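Capsid fiber protein (Bacillus phage phi29, PDB 6QYY) forms part of the head fiber of the phage capsid, its N-terminal base assembling as a trimer that probably joins the fiber to the head shell. Local coordinates at residues I38-V42 and M57-W63; V65-I71 and G83-P87; P91-Y97 and L110-K116. One frame throughout, in Å; residues are numbered along the deposited sequence.

Contact 1: I38-V42 and M57-W63; sequences IPDYV and MYPLAAW
Two aromatic rings make the centre: W63 turns its edge to a face of Y41 in an offset edge-to-face pair, the Y41 ring and W63 five-membered ring having centroids 5.4 Å apart and planes at 83°. The CA-CB bond of W63 points toward 38-42, and its m rotamer sets the indole against Y41 and V42; that of Y41 is sideways, and the t rotamer brings the ring across to 57-63. M57 CG lies over the other face, 3.7 Å from the centroid of the Y41 ring, and SD comes in obliquely at 4.6 Å, a Met-aromatic contact suited to a flexible thioether. V42, chi1 p, sets CG1 3.5 Å from the centroid of the W63 five-membered ring, while P39 CG meets W63 CZ3 at 3.9 Å and L60 CD2 nears the Y41 edge at CE1, 4.1 Å.

Both backbones are largely extended, with kinks at D40 (phi/psi -87/-39) and A61 (-146/-66); CA atoms of V42 and W63 lie 7.5 Å apart and those of Y41 and M57 7.9 Å. Tyrosine suits position 41, its hydroxyl spanning the gap: Y58 N donates to Y41 OH at 2.8 Å. One water bonds to Y41 OH (2.9 Å), W63 NE1 (3.0 Å, as acceptor) and Y58 O (3.1 Å).

D40 and Y41 both face L19, a classic beta bulge in edge strand 41-42. Strand 18-23 lies alongside, L18 touching P39 and W63, Y21 touching Y41 and M57; residues 58-61 link strand 52-57 of that sheet to strand 62-66 of the other, and L60 and A62 bond to neighbouring subunits.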
loop_
_atom_site.group_PDB
_atom_site.type_symbol
_atom_site.label_atom_id
_atom_site.label_comp_id
_atom_site.label_asym_id
_atom_site.label_seq_id
_atom_site.Cartn_x
_atom_site.Cartn_y
_atom_site.Cartn_z
ATOM N N ILE A 38 -15.559 1.120 -0.316
ATOM C CA ILE A 38 -14.138 1.230 0.013
ATOM C C ILE A 38 -13.784 2.709 0.117
ATOM O O ILE A 38 -13.965 3.457 -0.855
ATOM C CB ILE A 38 -13.253 0.536 -1.033
ATOM C CG1 ILE A 38 -13.690 -0.915 -1.257
ATOM C CG2 ILE A 38 -11.782 0.654 -0.631
ATOM C CD1 ILE A 38 -13.465 -1.830 -0.069
ATOM N N PRO A 39 -13.274 3.169 1.253
ATOM C CA PRO A 39 -12.924 4.583 1.381
ATOM C C PRO A 39 -11.706 4.928 0.543
ATOM O O PRO A 39 -10.893 4.071 0.183
ATOM C CB PRO A 39 -12.619 4.739 2.876
ATOM C CG PRO A 39 -12.130 3.392 3.286
ATOM C CD PRO A 39 -12.969 2.411 2.478
ATOM N N ASP A 40 -11.594 6.215 0.230
ATOM C CA ASP A 40 -10.407 6.735 -0.441
ATOM C C ASP A 40 -9.316 7.118 0.554
ATOM O O ASP A 40 -8.128 6.885 0.294
ATOM C CB ASP A 40 -10.776 7.941 -1.307
ATOM C CG ASP A 40 -11.716 7.576 -2.443
ATOM O OD1 ASP A 40 -11.517 6.500 -3.070
ATOM O OD2 ASP A 40 -12.659 8.355 -2.717
ATOM N N TYR A 41 -9.692 7.694 1.690
ATOM C CA TYR A 41 -8.722 8.046 2.720
ATOM C C TYR A 41 -9.483 8.200 4.037
ATOM O O TYR A 41 -10.596 7.686 4.179
ATOM C CB TYR A 41 -7.909 9.294 2.317
ATOM C CG TYR A 41 -6.562 9.337 3.054
ATOM C CD1 TYR A 41 -5.649 8.288 2.923
ATOM C CD2 TYR A 41 -6.236 10.386 3.907
ATOM C CE1 TYR A 41 -4.434 8.294 3.621
ATOM C CE2 TYR A 41 -5.024 10.402 4.611
ATOM C CZ TYR A 41 -4.132 9.351 4.464
ATOM O OH TYR A 41 -2.930 9.360 5.153
ATOM N N VAL A 42 -8.875 8.892 5.003
ATOM C CA VAL A 42 -9.420 9.054 6.345
ATOM C C VAL A 42 -9.128 10.473 6.823
ATOM O O VAL A 42 -8.090 11.060 6.500
ATOM C CB VAL A 42 -8.846 8.000 7.323
ATOM C CG1 VAL A 42 -7.320 8.137 7.435
ATOM C CG2 VAL A 42 -9.511 8.095 8.695
ATOM N N MET A 57 -1.789 13.301 3.252
ATOM C CA MET A 57 -1.805 11.860 3.121
ATOM C C MET A 57 -0.425 11.288 3.424
ATOM O O MET A 57 0.601 11.843 3.013
ATOM C CB MET A 57 -2.312 11.416 1.738
ATOM C CG MET A 57 -3.770 11.765 1.478
ATOM S SD MET A 57 -4.269 11.499 -0.199
ATOM C CE MET A 57 -4.259 9.707 -0.121
ATOM N N TYR A 58 -0.428 10.190 4.175
ATOM C CA TYR A 58 0.730 9.519 4.745
ATOM C C TYR A 58 0.828 8.088 4.231
ATOM O O TYR A 58 -0.157 7.534 3.730
ATOM C CB TYR A 58 0.620 9.505 6.279
ATOM C CG TYR A 58 0.881 10.871 6.871
ATOM C CD1 TYR A 58 2.180 11.300 7.100
ATOM C CD2 TYR A 58 -0.167 11.746 7.156
ATOM C CE1 TYR A 58 2.447 12.561 7.622
ATOM C CE2 TYR A 58 0.089 13.024 7.689
ATOM C CZ TYR A 58 1.401 13.416 7.915
ATOM O OH TYR A 58 1.696 14.664 8.435
ATOM N N PRO A 59 2.006 7.462 4.332
ATOM C CA PRO A 59 2.141 6.056 3.924
ATOM C C PRO A 59 1.127 5.161 4.622
ATOM O O PRO A 59 0.750 5.389 5.773
ATOM C CB PRO A 59 3.579 5.704 4.330
ATOM C CG PRO A 59 4.317 7.024 4.227
ATOM C CD PRO A 59 3.305 8.059 4.709
ATOM N N LEU A 60 0.667 4.147 3.894
ATOM C CA LEU A 60 -0.437 3.302 4.337
ATOM C C LEU A 60 0.077 2.128 5.161
ATOM O O LEU A 60 0.876 1.315 4.678
ATOM C CB LEU A 60 -1.218 2.781 3.136
ATOM C CG LEU A 60 -1.726 3.848 2.157
ATOM C CD1 LEU A 60 -2.198 3.175 0.867
ATOM C CD2 LEU A 60 -2.853 4.654 2.807
ATOM N N ALA A 61 -0.398 2.023 6.392
ATOM C CA ALA A 61 -0.285 0.767 7.120
ATOM C C ALA A 61 -1.521 0.621 7.997
ATOM O O ALA A 61 -2.358 -0.254 7.755
ATOM C CB ALA A 61 0.999 0.710 7.949
ATOM N N ALA A 62 -1.668 1.498 8.985
ATOM C CA ALA A 62 -2.804 1.449 9.896
ATOM C C ALA A 62 -3.524 2.796 9.917
ATOM O O ALA A 62 -2.913 3.849 9.712
ATOM C CB ALA A 62 -2.357 1.068 11.312
ATOM N N TRP A 63 -4.831 2.751 10.152
ATOM C CA TRP A 63 -5.647 3.958 10.315
ATOM C C TRP A 63 -6.359 3.932 11.657
ATOM O O TRP A 63 -6.678 2.865 12.182
ATOM C CB TRP A 63 -6.715 4.083 9.233
ATOM C CG TRP A 63 -6.252 4.557 7.915
ATOM C CD1 TRP A 63 -5.054 5.157 7.616
ATOM C CD2 TRP A 63 -6.983 4.483 6.698
ATOM N NE1 TRP A 63 -5.006 5.455 6.273
ATOM C CE2 TRP A 63 -6.174 5.042 5.685
ATOM C CE3 TRP A 63 -8.245 3.978 6.354
ATOM C CZ2 TRP A 63 -6.593 5.121 4.350
ATOM C CZ3 TRP A 63 -8.663 4.066 5.026
ATOM C CH2 TRP A 63 -7.836 4.620 4.043
HETATM O O HOH W 1 -2.242 6.628 5.883
#

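Contact 2: V65-I71 and G83-P87; sequences VIAGSDI and GTAVP
Segments 65-71 and 83-87, extended except at G68 and G83, meet in a single beta bridge, A67 with A85 (CA-CA 4.9 Å), which joins the chain just beyond strand 62-66 to strand 85-87, the two strands being outermost in the five-stranded antiparallel sheet, consistent with a small barrel-like closure. A85 uses both its backbone polar atoms: A85 N donates to I66 O (2.9 Å) and A85 O accepts from G68 N (2.8 Å). Glycine suits position 68, where a CB would clash with T84 OG1 and V86 CG1; G68 CA lies 3.2 Å from T84 OG1, which bonds to K81 O. Positive phi (73°) likewise favours glycine at 83.

On the apolar side, V65, chi1 t, places CG1 3.8 Å from A85 CB, a small methyl that fits close to the backbones. I71, m then t, sends CD1 to 3.5 Å from A85 O and packs on L77 and V108. P87 finishes the contact: its CD lies 3.8 Å from I71 CG1 and 3.5 Å from S69 OG.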
loop_
_atom_site.group_PDB
_atom_site.type_symbol
_atom_site.label_atom_id
_atom_site.label_comp_id
_atom_site.label_asym_id
_atom_site.label_seq_id
_atom_site.Cartn_x
_atom_site.Cartn_y
_atom_site.Cartn_z
ATOM N N VAL A 65 -9.913 5.026 13.192
ATOM C CA VAL A 65 -11.263 5.337 12.729
ATOM C C VAL A 65 -12.265 5.135 13.863
ATOM O O VAL A 65 -12.154 4.193 14.652
ATOM C CB VAL A 65 -11.678 4.469 11.517
ATOM C CG1 VAL A 65 -13.019 4.953 10.979
ATOM C CG2 VAL A 65 -10.614 4.530 10.412
ATOM N N ILE A 66 -13.271 6.004 13.924
ATOM C CA ILE A 66 -14.354 5.820 14.888
ATOM C C ILE A 66 -15.159 4.569 14.540
ATOM O O ILE A 66 -15.562 4.370 13.387
ATOM C CB ILE A 66 -15.266 7.058 14.919
ATOM C CG1 ILE A 66 -14.472 8.306 15.374
ATOM C CG2 ILE A 66 -16.430 6.821 15.856
ATOM C CD1 ILE A 66 -13.976 8.202 16.769
ATOM N N ALA A 67 -15.409 3.726 15.546
ATOM C CA ALA A 67 -16.245 2.540 15.359
ATOM C C ALA A 67 -17.721 2.915 15.266
ATOM O O ALA A 67 -18.256 3.614 16.134
ATOM C CB ALA A 67 -16.041 1.560 16.514
ATOM N N GLY A 68 -18.392 2.420 14.226
ATOM C CA GLY A 68 -19.835 2.599 14.129
ATOM C C GLY A 68 -20.664 1.603 14.911
ATOM O O GLY A 68 -21.868 1.814 15.065
ATOM N N SER A 69 -20.044 0.526 15.384
ATOM C CA SER A 69 -20.652 -0.447 16.284
ATOM C C SER A 69 -19.510 -1.200 16.959
ATOM O O SER A 69 -18.336 -0.939 16.688
ATOM C CB SER A 69 -21.614 -1.382 15.539
ATOM O OG SER A 69 -20.975 -2.009 14.438
ATOM N N ASP A 70 -19.855 -2.129 17.849
ATOM C CA ASP A 70 -18.825 -2.816 18.620
ATOM C C ASP A 70 -17.930 -3.637 17.698
ATOM O O ASP A 70 -18.409 -4.394 16.849
ATOM C CB ASP A 70 -19.457 -3.716 19.684
ATOM C CG ASP A 70 -20.032 -2.928 20.864
ATOM O OD1 ASP A 70 -20.077 -1.678 20.796
ATOM O OD2 ASP A 70 -20.445 -3.564 21.861
ATOM N N ILE A 71 -16.623 -3.467 17.855
ATOM C CA ILE A 71 -15.638 -4.138 17.021
ATOM C C ILE A 71 -14.766 -4.999 17.926
ATOM O O ILE A 71 -14.345 -4.554 19.002
ATOM C CB ILE A 71 -14.794 -3.130 16.216
ATOM C CG1 ILE A 71 -15.628 -2.468 15.109
ATOM C CG2 ILE A 71 -13.564 -3.802 15.620
ATOM C CD1 ILE A 71 -14.943 -1.282 14.447
ATOM N N GLY A 83 -19.366 7.562 7.897
ATOM C CA GLY A 83 -17.929 7.384 7.740
ATOM C C GLY A 83 -17.239 6.640 8.861
ATOM O O GLY A 83 -16.007 6.708 8.980
ATOM N N THR A 84 -17.995 5.941 9.697
ATOM C CA THR A 84 -17.398 5.114 10.723
ATOM C C THR A 84 -16.957 3.790 10.111
ATOM O O THR A 84 -17.222 3.495 8.939
ATOM C CB THR A 84 -18.390 4.878 11.866
ATOM O OG1 THR A 84 -19.553 4.166 11.386
ATOM C CG2 THR A 84 -18.831 6.192 12.463
ATOM N N ALA A 85 -16.268 2.990 10.915
ATOM C CA ALA A 85 -15.871 1.643 10.530
ATOM C C ALA A 85 -16.709 0.626 11.290
ATOM O O ALA A 85 -16.937 0.781 12.494
ATOM C CB ALA A 85 -14.389 1.407 10.815
ATOM N N VAL A 86 -17.173 -0.412 10.591
ATOM C CA VAL A 86 -18.011 -1.446 11.220
ATOM C C VAL A 86 -17.607 -2.815 10.701
ATOM O O VAL A 86 -17.038 -2.957 9.609
ATOM C CB VAL A 86 -19.519 -1.218 10.951
ATOM C CG1 VAL A 86 -19.974 0.141 11.501
ATOM C CG2 VAL A 86 -19.824 -1.359 9.460
ATOM N N PRO A 87 -17.890 -3.861 11.485
ATOM C CA PRO A 87 -17.642 -5.229 11.009
ATOM C C PRO A 87 -18.488 -5.573 9.789
ATOM O O PRO A 87 -19.599 -5.071 9.604
ATOM C CB PRO A 87 -18.035 -6.100 12.209
ATOM C CG PRO A 87 -17.968 -5.188 13.390
ATOM C CD PRO A 87 -18.375 -3.845 12.877
#

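Contact 3: P91-Y97 and L110-K116; sequences PSTVFGY and LVISRSK
Y97 lays its ring over V111, whose CB sits 3.8 Å from the ring centroid and 24° off its normal, a CH-pi contact that the p rotamer of the tyrosine makes possible. The two residues form an antiparallel hydrogen-bonded pair with their side chains on the same face: Y97 N to V111 O 3.0 Å, V111 N to Y97 O 2.8 Å. Next comes the non-hydrogen-bonded pair of G96 and I112, CA atoms only 4.2 Å apart; glycine fits because a CB would clash with V111 O and L110 CD1. One more rung, S113 N to F95 O at 2.9 Å, carries this beta hairpin past its regular strands. F95, chi1 p, brings CE1 to 3.6 Å from L110 CD1.

Beyond the rungs, R114 takes over. Its m, m, m chain curls back so that NH1 donates to V94 O (2.7 Å) and P91 O (3.1 Å), a long cationic side chain collecting the carbonyls of a turn. A water bridges P91 O (3.0 Å) and R114 O (2.6 Å). The aliphatic part of K116 packs outside, CG 3.9 Å from V94 CG2 and CD 3.9 Å from P91 CA.

Within the sheet, strand 96-98 lies between 107-112 and 76-79, and F95 and I112 both reach W63 of strand 62-66. Y21 and M57 of a third subunit pack on Y97 and V111, while L117 of a second touches I112.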
loop_
_atom_site.group_PDB
_atom_site.type_symbol
_atom_site.label_atom_id
_atom_site.label_comp_id
_atom_site.label_asym_id
_atom_site.label_seq_id
_atom_site.Cartn_x
_atom_site.Cartn_y
_atom_site.Cartn_z
ATOM N N PRO A 91 -16.651 -9.954 1.467
ATOM C CA PRO A 91 -15.254 -9.713 1.074
ATOM C C PRO A 91 -15.090 -8.542 0.124
ATOM O O PRO A 91 -14.059 -7.863 0.175
ATOM C CB PRO A 91 -14.831 -11.036 0.418
ATOM C CG PRO A 91 -15.930 -12.017 0.724
ATOM C CD PRO A 91 -17.167 -11.224 0.936
ATOM N N SER A 92 -16.086 -8.254 -0.716
ATOM C CA SER A 92 -15.936 -7.175 -1.686
ATOM C C SER A 92 -15.985 -5.781 -1.067
ATOM O O SER A 92 -15.730 -4.804 -1.779
ATOM C CB SER A 92 -17.011 -7.287 -2.762
ATOM O OG SER A 92 -18.300 -7.225 -2.183
ATOM N N THR A 93 -16.315 -5.648 0.215
ATOM C CA THR A 93 -16.373 -4.339 0.856
ATOM C C THR A 93 -15.367 -4.182 1.980
ATOM O O THR A 93 -15.320 -3.112 2.606
ATOM C CB THR A 93 -17.769 -4.059 1.423
ATOM O OG1 THR A 93 -18.013 -4.949 2.520
ATOM C CG2 THR A 93 -18.849 -4.225 0.339
ATOM N N VAL A 94 -14.569 -5.210 2.263
ATOM C CA VAL A 94 -13.572 -5.115 3.320
ATOM C C VAL A 94 -12.425 -4.224 2.868
ATOM O O VAL A 94 -11.923 -4.351 1.744
ATOM C CB VAL A 94 -13.061 -6.509 3.702
ATOM C CG1 VAL A 94 -11.881 -6.386 4.643
ATOM C CG2 VAL A 94 -14.176 -7.312 4.348
ATOM N N PHE A 95 -11.997 -3.315 3.741
ATOM C CA PHE A 95 -10.811 -2.518 3.482
ATOM C C PHE A 95 -9.764 -2.668 4.570
ATOM O O PHE A 95 -8.681 -2.093 4.443
ATOM C CB PHE A 95 -11.160 -1.022 3.301
ATOM C CG PHE A 95 -11.493 -0.295 4.589
ATOM C CD1 PHE A 95 -10.505 0.373 5.318
ATOM C CD2 PHE A 95 -12.805 -0.233 5.046
ATOM C CE1 PHE A 95 -10.816 1.048 6.505
ATOM C CE2 PHE A 95 -13.124 0.436 6.227
ATOM C CZ PHE A 95 -12.125 1.078 6.962
ATOM N N GLY A 96 -10.030 -3.441 5.614
ATOM C CA GLY A 96 -9.045 -3.585 6.668
ATOM C C GLY A 96 -9.557 -4.520 7.734
ATOM O O GLY A 96 -10.671 -5.042 7.648
ATOM N N TYR A 97 -8.717 -4.735 8.748
ATOM C CA TYR A 97 -9.095 -5.576 9.869
ATOM C C TYR A 97 -8.653 -4.920 11.165
ATOM O O TYR A 97 -7.639 -4.216 11.213
ATOM C CB TYR A 97 -8.508 -7.005 9.748
ATOM C CG TYR A 97 -7.008 -7.083 9.583
ATOM C CD1 TYR A 97 -6.168 -7.085 10.689
ATOM C CD2 TYR A 97 -6.429 -7.183 8.318
ATOM C CE1 TYR A 97 -4.790 -7.175 10.550
ATOM C CE2 TYR A 97 -5.052 -7.281 8.164
ATOM C CZ TYR A 97 -4.237 -7.268 9.285
ATOM O OH TYR A 97 -2.880 -7.345 9.145
ATOM N N LEU A 110 -7.017 -0.057 12.791
ATOM C CA LEU A 110 -7.184 -1.121 11.807
ATOM C C LEU A 110 -6.016 -1.128 10.839
ATOM O O LEU A 110 -5.403 -0.090 10.567
ATOM C CB LEU A 110 -8.481 -0.971 11.010
ATOM C CG LEU A 110 -8.632 0.305 10.169
ATOM C CD1 LEU A 110 -8.173 0.073 8.706
ATOM C CD2 LEU A 110 -10.070 0.801 10.206
ATOM N N VAL A 111 -5.720 -2.311 10.328
ATOM C CA VAL A 111 -4.668 -2.503 9.344
ATOM C C VAL A 111 -5.324 -2.518 7.969
ATOM O O VAL A 111 -6.257 -3.291 7.722
ATOM C CB VAL A 111 -3.901 -3.812 9.603
ATOM C CG1 VAL A 111 -3.009 -4.142 8.418
ATOM C CG2 VAL A 111 -3.079 -3.724 10.877
ATOM N N ILE A 112 -4.841 -1.670 7.074
ATOM C CA ILE A 112 -5.433 -1.586 5.743
ATOM C C ILE A 112 -5.096 -2.846 4.953
ATOM O O ILE A 112 -3.923 -3.226 4.818
ATOM C CB ILE A 112 -4.936 -0.328 5.018
ATOM C CG1 ILE A 112 -5.365 0.917 5.786
ATOM C CG2 ILE A 112 -5.449 -0.295 3.583
ATOM C CD1 ILE A 112 -4.419 2.110 5.556
ATOM N N SER A 113 -6.129 -3.491 4.413
ATOM C CA SER A 113 -5.975 -4.758 3.707
ATOM C C SER A 113 -7.267 -5.072 2.964
ATOM O O SER A 113 -8.344 -5.044 3.568
ATOM C CB SER A 113 -5.633 -5.884 4.692
ATOM O OG SER A 113 -5.589 -7.147 4.044
ATOM N N ARG A 114 -7.195 -5.360 1.666
ATOM C CA ARG A 114 -8.422 -5.707 0.960
ATOM C C ARG A 114 -8.789 -7.180 1.102
ATOM O O ARG A 114 -9.853 -7.582 0.619
ATOM C CB ARG A 114 -8.316 -5.314 -0.519
ATOM C CG ARG A 114 -8.605 -3.823 -0.763
ATOM C CD ARG A 114 -10.101 -3.544 -0.869
ATOM N NE ARG A 114 -10.720 -4.286 -1.966
ATOM C CZ ARG A 114 -11.609 -5.268 -1.812
ATOM N NH1 ARG A 114 -12.005 -5.639 -0.596
ATOM N NH2 ARG A 114 -12.105 -5.889 -2.879
ATOM N N SER A 115 -7.965 -7.985 1.770
ATOM C CA SER A 115 -8.270 -9.392 2.007
ATOM C C SER A 115 -8.717 -9.618 3.450
ATOM O O SER A 115 -8.183 -9.012 4.386
ATOM C CB SER A 115 -7.060 -10.275 1.689
ATOM O OG SER A 115 -5.875 -9.742 2.259
ATOM N N LYS A 116 -9.701 -10.498 3.622
ATOM C CA LYS A 116 -10.239 -10.778 4.947
ATOM C C LYS A 116 -9.256 -11.591 5.786
ATOM O O LYS A 116 -8.472 -12.392 5.270
ATOM C CB LYS A 116 -11.562 -11.550 4.841
ATOM C CG LYS A 116 -12.639 -10.889 3.994
ATOM C CD LYS A 116 -14.052 -11.366 4.376
ATOM C CE LYS A 116 -14.053 -12.768 4.961
ATOM N NZ LYS A 116 -15.388 -13.435 4.845
HETATM O O HOH W 2 -11.652 -9.494 0.708
#

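How the contacts relate
All three contacts involve the five-stranded antiparallel sheet, their centres 12 to 15 Å apart. Contact 1 brings the edge of the mixed sheet against strand 62-66, contact 2 joins the chain just beyond that strand to strand 85-87, and contact 3 is the hairpin beside it. Contacts 1 and 3 are the most directly joined: W63 N lies 2.9 Å from L110 O and A61 O 2.9 Å from I112 N, probable hydrogen bonds, with W63 CE2 3.4 Å from I112 CD1. V65 CG2 completes the chain of packing, 4.1 Å from V42 CG2 and 3.8 Å from L110 CD2. Contacts 1 and 3 also touch neighbouring subunits, whereas contact 2 stays within its own chain.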